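Guanylate kinase (Coxiella burnetii, PDB 3TR0) catalyses the ATP-dependent phosphorylation of GMP to GDP and so probably serves in the recycling of GMP and, indirectly, cGMP. Local coordinates at residues K6-I11 with P118-F123. Sequence-based numbering, arbitrary orientation.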
# COMPACT_ATOMS: atom_id res chain seq x y z
N LYS A 6 2.71 11.85 10.25
CA LYS A 6 1.94 10.85 10.96
C LYS A 6 2.69 9.53 10.84
O LYS A 6 2.30 8.64 10.09
CB LYS A 6 0.52 10.71 10.42
CG LYS A 6 -0.37 9.84 11.31
CD LYS A 6 -1.84 10.01 10.98
CE LYS A 6 -2.71 9.12 11.86
NZ LYS A 6 -2.49 7.68 11.59
N ALA A 7 3.79 9.44 11.58
CA ALA A 7 4.72 8.33 11.45
C ALA A 7 4.11 7.03 11.92
O ALA A 7 3.21 7.02 12.76
CB ALA A 7 6.00 8.64 12.24
N ASN A 8 4.60 5.92 11.37
CA ASN A 8 4.03 4.62 11.66
C ASN A 8 5.14 3.64 11.99
O ASN A 8 6.32 3.92 11.76
CB ASN A 8 3.22 4.13 10.46
CG ASN A 8 2.17 3.09 10.83
OD1 ASN A 8 2.13 2.61 11.95
ND2 ASN A 8 1.32 2.76 9.87
N LEU A 9 4.76 2.49 12.54
CA LEU A 9 5.69 1.39 12.75
C LEU A 9 5.54 0.37 11.63
O LEU A 9 4.43 0.01 11.25
CB LEU A 9 5.42 0.72 14.09
CG LEU A 9 5.46 1.62 15.33
CD1 LEU A 9 5.14 0.81 16.57
CD2 LEU A 9 6.82 2.29 15.45
N PHE A 10 6.66 -0.10 11.09
CA PHE A 10 6.65 -1.11 10.05
C PHE A 10 7.38 -2.33 10.55
O PHE A 10 8.61 -2.32 10.69
CB PHE A 10 7.29 -0.57 8.78
CG PHE A 10 6.50 0.52 8.12
CD1 PHE A 10 5.51 0.21 7.20
CD2 PHE A 10 6.72 1.85 8.44
CE1 PHE A 10 4.78 1.22 6.59
CE2 PHE A 10 5.99 2.85 7.84
CZ PHE A 10 5.01 2.53 6.92
N ILE A 11 6.62 -3.39 10.84
CA ILE A 11 7.18 -4.61 11.40
C ILE A 11 7.66 -5.49 10.26
O ILE A 11 6.92 -5.74 9.31
CB ILE A 11 6.11 -5.38 12.21
CG1 ILE A 11 5.57 -4.51 13.35
CG2 ILE A 11 6.69 -6.68 12.76
CD1 ILE A 11 4.23 -4.97 13.88
N PRO A 118 -2.16 1.17 14.13
CA PRO A 118 -1.89 1.53 12.73
C PRO A 118 -0.71 0.76 12.13
O PRO A 118 -0.53 0.80 10.92
CB PRO A 118 -1.55 3.02 12.81
CG PRO A 118 -2.14 3.48 14.10
CD PRO A 118 -1.99 2.32 15.03
N ALA A 119 0.08 0.09 12.97
CA ALA A 119 1.26 -0.62 12.50
C ALA A 119 0.99 -1.58 11.33
O ALA A 119 -0.00 -2.31 11.32
CB ALA A 119 1.93 -1.36 13.65
N LEU A 120 1.89 -1.57 10.35
CA LEU A 120 1.81 -2.50 9.23
C LEU A 120 2.89 -3.56 9.39
O LEU A 120 4.00 -3.26 9.83
CB LEU A 120 1.99 -1.76 7.90
CG LEU A 120 0.87 -0.81 7.45
CD1 LEU A 120 1.14 -0.30 6.05
CD2 LEU A 120 -0.48 -1.50 7.52
N SER A 121 2.57 -4.80 9.04
CA SER A 121 3.54 -5.87 9.19
C SER A 121 3.79 -6.57 7.85
O SER A 121 2.87 -6.79 7.06
CB SER A 121 3.10 -6.86 10.28
OG SER A 121 1.84 -7.45 9.97
N ILE A 122 5.06 -6.89 7.60
CA ILE A 122 5.50 -7.51 6.36
C ILE A 122 6.28 -8.78 6.68
O ILE A 122 7.21 -8.75 7.50
CB ILE A 122 6.45 -6.58 5.58
CG1 ILE A 122 5.80 -5.21 5.37
CG2 ILE A 122 6.88 -7.22 4.27
CD1 ILE A 122 6.77 -4.14 4.89
N PHE A 123 5.92 -9.89 6.05
CA PHE A 123 6.64 -11.14 6.25
C PHE A 123 7.50 -11.46 5.03
O PHE A 123 7.00 -11.50 3.91
CB PHE A 123 5.68 -12.30 6.54
CG PHE A 123 6.33 -13.47 7.23
CD1 PHE A 123 6.25 -13.60 8.61
CD2 PHE A 123 7.04 -14.41 6.51
CE1 PHE A 123 6.85 -14.67 9.25
CE2 PHE A 123 7.64 -15.48 7.15
CZ PHE A 123 7.56 -15.60 8.52
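Asn8 reaches across to Pro118 just before the two strands pair. With CG anti to the backbone N (chi1 -157°), the side chain is directed toward segment 118-123. Asn8 ND2 donates to Pro118 O at 2.9 Å. The acceptor lies in the amide plane of Asn8, while ND2 sits above the carbonyl plane of Pro118. ND2 also hydrogen-bonds Glu187 OE2 of helix 173-187. Asn8 OD1 takes a bent bond from the next backbone N, that of Leu9, at 2.7 Å. Together the three bonds restrain the amide's rotation.

The parallel pairing then starts. Leu9 O accepts from Leu120 N at 3.1 Å, and Leu9 CB meets Ala119 CB. Phe10 lies side by side with Leu120 on one face of the sheet, with Phe10 CE1 4.0 Å from Leu120 CD1. Helix 173-187 covers this pair. Ile11 N donates to Leu120 O and Ile11 O accepts from Ile122 N, each at 2.8 Å. On the other face Ile11 CB packs 3.9 Å from Ser121 CB, and Ile11 also touches helix 106-115. Ser121 OG is hydrogen-bonded to Arg113 NH2 of that helix.

Strand 9-13 runs on into the predicted ATP-binding P-loop. Leu120 N and O bond Leu9 and Ile11, flanking Phe10, as in regular parallel pairing. Asn8 adds a side-chain bond before this ladder begins.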